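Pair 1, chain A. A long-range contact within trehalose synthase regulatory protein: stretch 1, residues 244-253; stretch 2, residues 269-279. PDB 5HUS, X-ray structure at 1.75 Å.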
# COMPACT_ATOMS: atom_id res chain seq x y z
N ALA A 244 -12.49 9.58 13.33
CA ALA A 244 -13.42 8.69 14.01
C ALA A 244 -13.73 7.42 13.22
O ALA A 244 -14.42 6.53 13.71
CB ALA A 244 -14.72 9.44 14.32
N ALA A 245 -13.22 7.34 11.99
CA ALA A 245 -13.43 6.17 11.16
C ALA A 245 -12.27 5.97 10.20
O ALA A 245 -11.84 6.92 9.55
CB ALA A 245 -14.74 6.28 10.39
N VAL A 246 -11.79 4.73 10.10
CA VAL A 246 -10.72 4.38 9.16
C VAL A 246 -11.13 3.16 8.34
O VAL A 246 -11.69 2.20 8.86
CB VAL A 246 -9.39 4.06 9.89
CG1 VAL A 246 -8.29 3.76 8.87
CG2 VAL A 246 -8.98 5.22 10.78
N LEU A 247 -10.87 3.22 7.03
CA LEU A 247 -11.20 2.12 6.15
C LEU A 247 -9.99 1.79 5.28
O LEU A 247 -9.31 2.69 4.79
CB LEU A 247 -12.41 2.46 5.27
CG LEU A 247 -12.99 1.40 4.32
CD1 LEU A 247 -14.47 1.66 4.11
CD2 LEU A 247 -12.29 1.35 2.97
N TYR A 248 -9.72 0.50 5.10
CA TYR A 248 -8.67 0.07 4.18
C TYR A 248 -9.24 -0.95 3.23
O TYR A 248 -9.92 -1.88 3.65
CB TYR A 248 -7.47 -0.53 4.94
CG TYR A 248 -6.40 -1.10 4.05
CD1 TYR A 248 -6.45 -2.42 3.61
CD2 TYR A 248 -5.33 -0.32 3.62
CE1 TYR A 248 -5.48 -2.94 2.77
CE2 TYR A 248 -4.35 -0.83 2.79
CZ TYR A 248 -4.43 -2.14 2.37
OH TYR A 248 -3.46 -2.68 1.56
N SER A 249 -8.98 -0.76 1.93
CA SER A 249 -9.37 -1.74 0.93
C SER A 249 -8.15 -2.20 0.16
O SER A 249 -7.27 -1.40 -0.16
CB SER A 249 -10.40 -1.15 -0.04
OG SER A 249 -10.77 -2.12 -1.01
N GLY A 250 -8.08 -3.50 -0.13
CA GLY A 250 -6.96 -4.02 -0.87
C GLY A 250 -7.30 -5.28 -1.62
O GLY A 250 -8.45 -5.50 -2.01
N GLY A 251 -6.28 -6.11 -1.83
CA GLY A 251 -6.46 -7.41 -2.44
C GLY A 251 -6.05 -8.50 -1.47
O GLY A 251 -6.07 -8.31 -0.26
N LEU A 252 -5.67 -9.65 -2.02
CA LEU A 252 -5.29 -10.78 -1.19
C LEU A 252 -3.81 -11.07 -1.38
O LEU A 252 -3.43 -12.03 -2.06
CB LEU A 252 -6.12 -12.01 -1.56
CG LEU A 252 -7.62 -11.84 -1.36
CD1 LEU A 252 -8.39 -12.88 -2.15
CD2 LEU A 252 -7.97 -11.92 0.12
N THR A 253 -2.98 -10.21 -0.80
CA THR A 253 -1.54 -10.43 -0.78
C THR A 253 -1.09 -10.42 0.67
O THR A 253 -1.85 -10.00 1.55
CB THR A 253 -0.78 -9.36 -1.57
OG1 THR A 253 -0.95 -8.08 -0.94
CG2 THR A 253 -1.27 -9.28 -3.00
N ASP A 269 -8.47 2.26 19.16
CA ASP A 269 -7.99 3.64 19.20
C ASP A 269 -8.85 4.62 18.42
O ASP A 269 -8.89 5.81 18.74
CB ASP A 269 -6.55 3.71 18.66
CG ASP A 269 -5.56 2.97 19.54
OD1 ASP A 269 -5.64 3.11 20.77
OD2 ASP A 269 -4.71 2.24 18.99
N ILE A 270 -9.51 4.14 17.37
CA ILE A 270 -10.18 5.03 16.43
C ILE A 270 -11.69 5.07 16.61
O ILE A 270 -12.28 6.15 16.71
CB ILE A 270 -9.84 4.65 14.98
CG1 ILE A 270 -8.37 4.95 14.69
CG2 ILE A 270 -10.74 5.41 14.00
CD1 ILE A 270 -7.98 6.39 14.96
N GLY A 271 -12.32 3.90 16.65
CA GLY A 271 -13.76 3.86 16.84
C GLY A 271 -14.47 2.98 15.83
O GLY A 271 -14.87 1.86 16.14
N ASN A 272 -14.63 3.49 14.61
CA ASN A 272 -15.09 2.68 13.50
C ASN A 272 -13.93 2.31 12.60
O ASN A 272 -13.14 3.17 12.22
CB ASN A 272 -16.17 3.41 12.70
CG ASN A 272 -17.54 3.29 13.32
OD1 ASN A 272 -17.67 2.85 14.46
ND2 ASN A 272 -18.57 3.67 12.57
N THR A 273 -13.80 1.02 12.31
CA THR A 273 -12.79 0.53 11.36
C THR A 273 -13.47 -0.45 10.43
O THR A 273 -14.44 -1.11 10.80
CB THR A 273 -11.58 -0.15 12.06
OG1 THR A 273 -12.00 -1.37 12.70
CG2 THR A 273 -10.95 0.77 13.10
N LEU A 274 -12.98 -0.53 9.20
CA LEU A 274 -13.54 -1.46 8.23
C LEU A 274 -12.44 -1.89 7.28
O LEU A 274 -11.69 -1.07 6.78
CB LEU A 274 -14.71 -0.82 7.46
CG LEU A 274 -15.55 -1.68 6.50
CD1 LEU A 274 -16.92 -1.03 6.31
CD2 LEU A 274 -14.88 -1.87 5.15
N THR A 275 -12.33 -3.19 7.07
CA THR A 275 -11.41 -3.73 6.08
C THR A 275 -12.20 -4.50 5.04
O THR A 275 -13.11 -5.26 5.38
CB THR A 275 -10.36 -4.64 6.73
OG1 THR A 275 -11.01 -5.60 7.56
CG2 THR A 275 -9.39 -3.82 7.58
N VAL A 276 -11.86 -4.30 3.77
CA VAL A 276 -12.56 -4.98 2.69
C VAL A 276 -11.56 -5.39 1.61
O VAL A 276 -10.66 -4.63 1.26
CB VAL A 276 -13.68 -4.09 2.08
CG1 VAL A 276 -13.14 -2.71 1.71
CG2 VAL A 276 -14.31 -4.76 0.87
N THR A 277 -11.71 -6.61 1.11
CA THR A 277 -10.81 -7.09 0.08
C THR A 277 -11.55 -7.35 -1.23
O THR A 277 -12.72 -7.73 -1.22
CB THR A 277 -10.09 -8.39 0.50
OG1 THR A 277 -9.16 -8.77 -0.53
CG2 THR A 277 -11.07 -9.53 0.72
N LEU A 278 -10.85 -7.11 -2.33
CA LEU A 278 -11.31 -7.53 -3.64
C LEU A 278 -11.18 -9.04 -3.76
O LEU A 278 -10.13 -9.59 -3.45
CB LEU A 278 -10.51 -6.83 -4.74
CG LEU A 278 -10.82 -5.34 -4.93
CD1 LEU A 278 -9.70 -4.65 -5.69
CD2 LEU A 278 -12.14 -5.19 -5.67
N ILE A 279 -12.25 -9.70 -4.18
CA ILE A 279 -12.24 -11.14 -4.35
C ILE A 279 -12.67 -11.50 -5.77
O ILE A 279 -13.28 -10.68 -6.46
CB ILE A 279 -13.17 -11.85 -3.35
CG1 ILE A 279 -14.63 -11.43 -3.57
CG2 ILE A 279 -12.75 -11.54 -1.92
CD1 ILE A 279 -15.59 -12.00 -2.55

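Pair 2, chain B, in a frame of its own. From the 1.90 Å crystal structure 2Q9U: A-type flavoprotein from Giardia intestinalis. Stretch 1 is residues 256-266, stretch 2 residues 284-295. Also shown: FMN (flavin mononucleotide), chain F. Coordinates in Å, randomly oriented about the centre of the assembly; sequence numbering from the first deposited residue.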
# COMPACT_ATOMS: atom_id res chain seq x y z
N GLN B 256 13.47 -23.19 -16.33
CA GLN B 256 14.86 -22.94 -16.00
C GLN B 256 15.28 -23.88 -14.87
O GLN B 256 14.42 -24.48 -14.21
CB GLN B 256 15.06 -21.48 -15.58
CG GLN B 256 14.61 -20.45 -16.62
CD GLN B 256 15.59 -20.29 -17.77
OE1 GLN B 256 16.55 -21.06 -17.92
NE2 GLN B 256 15.36 -19.27 -18.60
N LYS B 257 16.59 -24.01 -14.65
CA LYS B 257 17.11 -24.72 -13.49
C LYS B 257 16.90 -23.75 -12.32
O LYS B 257 17.79 -22.96 -11.98
CB LYS B 257 18.60 -25.05 -13.68
CG LYS B 257 18.88 -26.08 -14.79
CD LYS B 257 20.39 -26.38 -14.85
CE LYS B 257 20.78 -27.16 -16.10
NZ LYS B 257 22.27 -27.36 -16.20
N LYS B 258 15.69 -23.77 -11.77
CA LYS B 258 15.21 -22.70 -10.89
C LYS B 258 14.17 -23.31 -9.96
O LYS B 258 13.29 -24.07 -10.40
CB LYS B 258 14.62 -21.53 -11.71
CG LYS B 258 13.91 -20.41 -10.85
CD LYS B 258 13.34 -19.34 -11.78
CE LYS B 258 12.44 -18.34 -11.04
NZ LYS B 258 12.08 -17.26 -12.07
N VAL B 259 14.31 -23.00 -8.68
CA VAL B 259 13.34 -23.38 -7.66
C VAL B 259 12.75 -22.09 -7.07
O VAL B 259 13.50 -21.18 -6.72
CB VAL B 259 14.02 -24.20 -6.55
CG1 VAL B 259 12.97 -24.58 -5.45
CG2 VAL B 259 14.63 -25.47 -7.15
N THR B 260 11.42 -22.02 -7.01
CA THR B 260 10.73 -20.91 -6.29
C THR B 260 9.97 -21.42 -5.06
O THR B 260 9.22 -22.40 -5.18
CB THR B 260 9.75 -20.16 -7.21
OG1 THR B 260 10.48 -19.62 -8.32
CG2 THR B 260 9.01 -18.99 -6.45
N VAL B 261 10.15 -20.75 -3.91
CA VAL B 261 9.38 -21.08 -2.71
C VAL B 261 8.36 -19.94 -2.47
O VAL B 261 8.73 -18.77 -2.49
CB VAL B 261 10.26 -21.26 -1.46
CG1 VAL B 261 9.40 -21.64 -0.25
CG2 VAL B 261 11.29 -22.37 -1.73
N VAL B 262 7.09 -20.30 -2.34
CA VAL B 262 6.03 -19.32 -2.12
C VAL B 262 5.45 -19.59 -0.73
O VAL B 262 5.08 -20.73 -0.43
CB VAL B 262 4.91 -19.43 -3.19
CG1 VAL B 262 3.77 -18.42 -2.92
CG2 VAL B 262 5.50 -19.21 -4.61
N LEU B 263 5.41 -18.58 0.12
CA LEU B 263 4.93 -18.85 1.47
C LEU B 263 4.33 -17.64 2.14
O LEU B 263 4.40 -16.51 1.63
CB LEU B 263 6.06 -19.41 2.38
CG LEU B 263 7.11 -18.42 2.91
CD1 LEU B 263 7.77 -18.93 4.20
CD2 LEU B 263 8.14 -18.07 1.85
N ASP B 264 3.78 -17.87 3.32
CA ASP B 264 3.53 -16.78 4.23
C ASP B 264 3.89 -17.32 5.62
O ASP B 264 4.02 -18.52 5.81
CB ASP B 264 2.07 -16.32 4.15
CG ASP B 264 1.86 -14.88 4.62
OD1 ASP B 264 2.75 -14.33 5.33
OD2 ASP B 264 0.78 -14.31 4.32
N SER B 265 4.06 -16.43 6.58
CA SER B 265 4.54 -16.84 7.90
C SER B 265 4.02 -15.77 8.86
O SER B 265 3.88 -14.63 8.47
CB SER B 265 6.09 -16.89 7.89
OG SER B 265 6.61 -17.39 9.12
N MET B 266 3.74 -16.13 10.11
CA MET B 266 3.28 -15.18 11.12
C MET B 266 4.37 -14.77 12.12
O MET B 266 4.52 -13.58 12.46
CB MET B 266 2.08 -15.78 11.85
CG MET B 266 0.89 -15.93 10.93
SD MET B 266 -0.58 -16.57 11.74
CE MET B 266 -0.07 -18.25 12.05
N THR B 284 22.61 -27.14 -5.63
CA THR B 284 22.53 -27.95 -6.87
C THR B 284 22.87 -27.20 -8.15
O THR B 284 23.01 -27.82 -9.23
CB THR B 284 21.14 -28.60 -7.06
OG1 THR B 284 20.14 -27.58 -7.31
CG2 THR B 284 20.76 -29.43 -5.89
N GLY B 285 22.99 -25.89 -8.04
CA GLY B 285 23.26 -25.01 -9.16
C GLY B 285 21.99 -24.33 -9.67
O GLY B 285 22.04 -23.61 -10.67
N CYS B 286 20.86 -24.55 -9.02
CA CYS B 286 19.63 -23.83 -9.39
C CYS B 286 19.64 -22.39 -8.90
O CYS B 286 20.21 -22.08 -7.85
CB CYS B 286 18.39 -24.51 -8.80
SG CYS B 286 17.96 -26.08 -9.54
N GLU B 287 19.04 -21.50 -9.68
CA GLU B 287 18.57 -20.22 -9.14
C GLU B 287 17.46 -20.53 -8.12
O GLU B 287 16.69 -21.49 -8.28
CB GLU B 287 17.98 -19.32 -10.23
CG GLU B 287 17.62 -17.94 -9.63
CD GLU B 287 17.04 -16.95 -10.60
OE1 GLU B 287 16.58 -17.36 -11.69
OE2 GLU B 287 17.04 -15.75 -10.24
N THR B 288 17.39 -19.71 -7.06
CA THR B 288 16.36 -19.87 -6.03
C THR B 288 15.73 -18.50 -5.76
O THR B 288 16.44 -17.51 -5.63
CB THR B 288 16.94 -20.41 -4.70
OG1 THR B 288 17.90 -19.49 -4.17
CG2 THR B 288 17.59 -21.79 -4.90
N VAL B 289 14.41 -18.46 -5.72
CA VAL B 289 13.64 -17.25 -5.45
C VAL B 289 12.71 -17.58 -4.28
O VAL B 289 12.05 -18.61 -4.27
CB VAL B 289 12.82 -16.82 -6.74
CG1 VAL B 289 11.84 -15.66 -6.44
CG2 VAL B 289 13.76 -16.44 -7.88
N LEU B 290 12.69 -16.71 -3.27
CA LEU B 290 11.73 -16.82 -2.18
C LEU B 290 10.73 -15.70 -2.30
O LEU B 290 11.12 -14.52 -2.37
CB LEU B 290 12.48 -16.76 -0.83
CG LEU B 290 11.62 -16.82 0.47
CD1 LEU B 290 12.44 -17.47 1.54
CD2 LEU B 290 11.13 -15.45 0.95
N LEU B 291 9.45 -16.05 -2.30
CA LEU B 291 8.36 -15.09 -2.39
C LEU B 291 7.48 -15.23 -1.17
O LEU B 291 6.80 -16.24 -1.02
CB LEU B 291 7.50 -15.36 -3.66
CG LEU B 291 8.20 -15.28 -5.01
CD1 LEU B 291 7.17 -15.51 -6.12
CD2 LEU B 291 8.85 -13.89 -5.17
N GLU B 292 7.49 -14.22 -0.29
CA GLU B 292 6.60 -14.25 0.87
C GLU B 292 5.43 -13.30 0.65
O GLU B 292 5.64 -12.14 0.27
CB GLU B 292 7.36 -13.86 2.14
CG GLU B 292 6.59 -14.15 3.44
CD GLU B 292 7.51 -14.67 4.54
OE1 GLU B 292 8.46 -15.43 4.21
OE2 GLU B 292 7.29 -14.31 5.72
N MET B 293 4.21 -13.78 0.92
CA MET B 293 3.03 -13.07 0.43
C MET B 293 2.85 -11.69 1.05
O MET B 293 2.28 -10.81 0.42
CB MET B 293 1.75 -13.91 0.53
CG MET B 293 1.80 -15.21 -0.32
SD MET B 293 2.23 -14.94 -2.06
CE MET B 293 0.86 -14.06 -2.76
N THR B 294 3.37 -11.49 2.26
CA THR B 294 3.36 -10.13 2.83
C THR B 294 4.24 -9.10 2.10
O THR B 294 4.10 -7.89 2.34
CB THR B 294 3.73 -10.15 4.31
OG1 THR B 294 4.97 -10.83 4.50
CG2 THR B 294 2.62 -10.81 5.14
N SER B 295 5.15 -9.55 1.24
CA SER B 295 5.98 -8.64 0.45
C SER B 295 5.99 -8.98 -1.03
O SER B 295 6.85 -8.52 -1.77
CB SER B 295 7.42 -8.61 0.99
OG SER B 295 7.91 -9.92 1.16
N1 FMN F . -1.84 -23.94 15.11
C2 FMN F . -2.61 -25.02 14.82
O2 FMN F . -2.12 -26.16 14.88
N3 FMN F . -3.95 -24.85 14.50
C4 FMN F . -4.52 -23.59 14.43
O4 FMN F . -5.67 -23.51 14.00
C4A FMN F . -3.72 -22.46 14.71
N5 FMN F . -4.24 -21.17 14.69
C5A FMN F . -3.40 -20.10 14.99
C6 FMN F . -3.90 -18.80 14.97
C7 FMN F . -3.08 -17.70 15.27
C7M FMN F . -3.72 -16.35 15.43
C8 FMN F . -1.74 -17.90 15.61
C8M FMN F . -0.79 -16.75 15.83
C9 FMN F . -1.24 -19.20 15.63
C9A FMN F . -2.06 -20.31 15.33
N10 FMN F . -1.55 -21.60 15.35
C10 FMN F . -2.38 -22.67 15.07
C1' FMN F . -0.12 -21.89 15.70
C2' FMN F . 0.84 -21.56 14.55
O2' FMN F . 0.67 -22.44 13.44
C3' FMN F . 2.24 -21.59 15.17
O3' FMN F . 2.37 -20.40 15.94
C4' FMN F . 3.38 -21.64 14.18
O4' FMN F . 4.59 -21.91 14.86
C5' FMN F . 3.54 -20.32 13.43
O5' FMN F . 4.46 -20.50 12.37
P FMN F . 5.32 -19.25 11.89
O1P FMN F . 5.89 -19.64 10.53
O2P FMN F . 4.38 -18.07 11.79
O3P FMN F . 6.44 -18.92 12.86
O HOH W 1 21.05 -21.89 -12.47
O HOH W 2 14.53 -15.99 -12.71
O HOH W 3 5.16 -12.66 6.20

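Both pairs are two neighbouring parallel strands of a sheet, and 14 central residues superpose with a backbone RMSD of 0.4 Å. The strand axes approach to 4.7 Å in each, with N-to-C directions 7° apart in pair 1 and 13° in pair 2. The hydrogen-bond ladder is the same. In pair 1 Val A246 N donates to Asn A272 O (3.0 Å) and Val A246 O accepts from Leu A274 N (3.0 Å); in pair 2 the matching Val B259 N donates to Glu B287 O (2.8 Å) and Val B259 O accepts from Val B289 N (3.0 Å). Because the backbone alone makes these bonds, the side chains are free to differ.

On the face of Ala A245, Leu A247 and Ser A249, the first position pairs a small residue with a polar one: Ala A245 CB lies 4.0 Å from Asn A272 CB. Pair 2 has two long side chains here, Lys B258 and Glu B287. Their charges stay beyond salt-bridge range, with Lys B258 NZ 4.5 Å from Glu B287 OE1, but a water accepts from Lys B258 NZ (2.8 Å) and donates to Glu B287 OE1 (2.7 Å). At the next position Leu A247 CD1 meets Leu A274 CD2 at 3.7 Å. Pair 2 fills it with the beta-branched Thr B260 and Val B289, 4.0 Å apart from OG1 to CB; the hydroxyl of Thr B260 is satisfied elsewhere in the structure. One step on, small Ser A249 lies beside Val A276, with CB 3.6 Å from CG1. Its counterpart Val B262 is bulkier and wholly apolar, and its CG2 reaches Leu B291 CD1 at 4.3 Å.

On the other face, Val A246 and Val B259 coincide almost atom for atom, as do their partners Thr A273 and Thr B288; all four are beta-branched, a shape that suits extended backbone. Next, the aromatic Tyr A248 beside Thr A275 is replaced by the aliphatic Val B261 beside Leu B290, so bulk shifts from the first strand to the second.

At the last matched pair of this face, a glycine stands against a leucine. A CB on Gly A250 would be crowded by Tyr A248 CE1 at 3.0 Å. Its match, Leu B263, follows the smaller Val B261 by two residues and sends CD2 to within 3.9 Å of Leu B290 CG, while its CG lies 3.5 Å from Glu B292 OE1. Thr A277, the match of Glu B292, is compact beside the glycine.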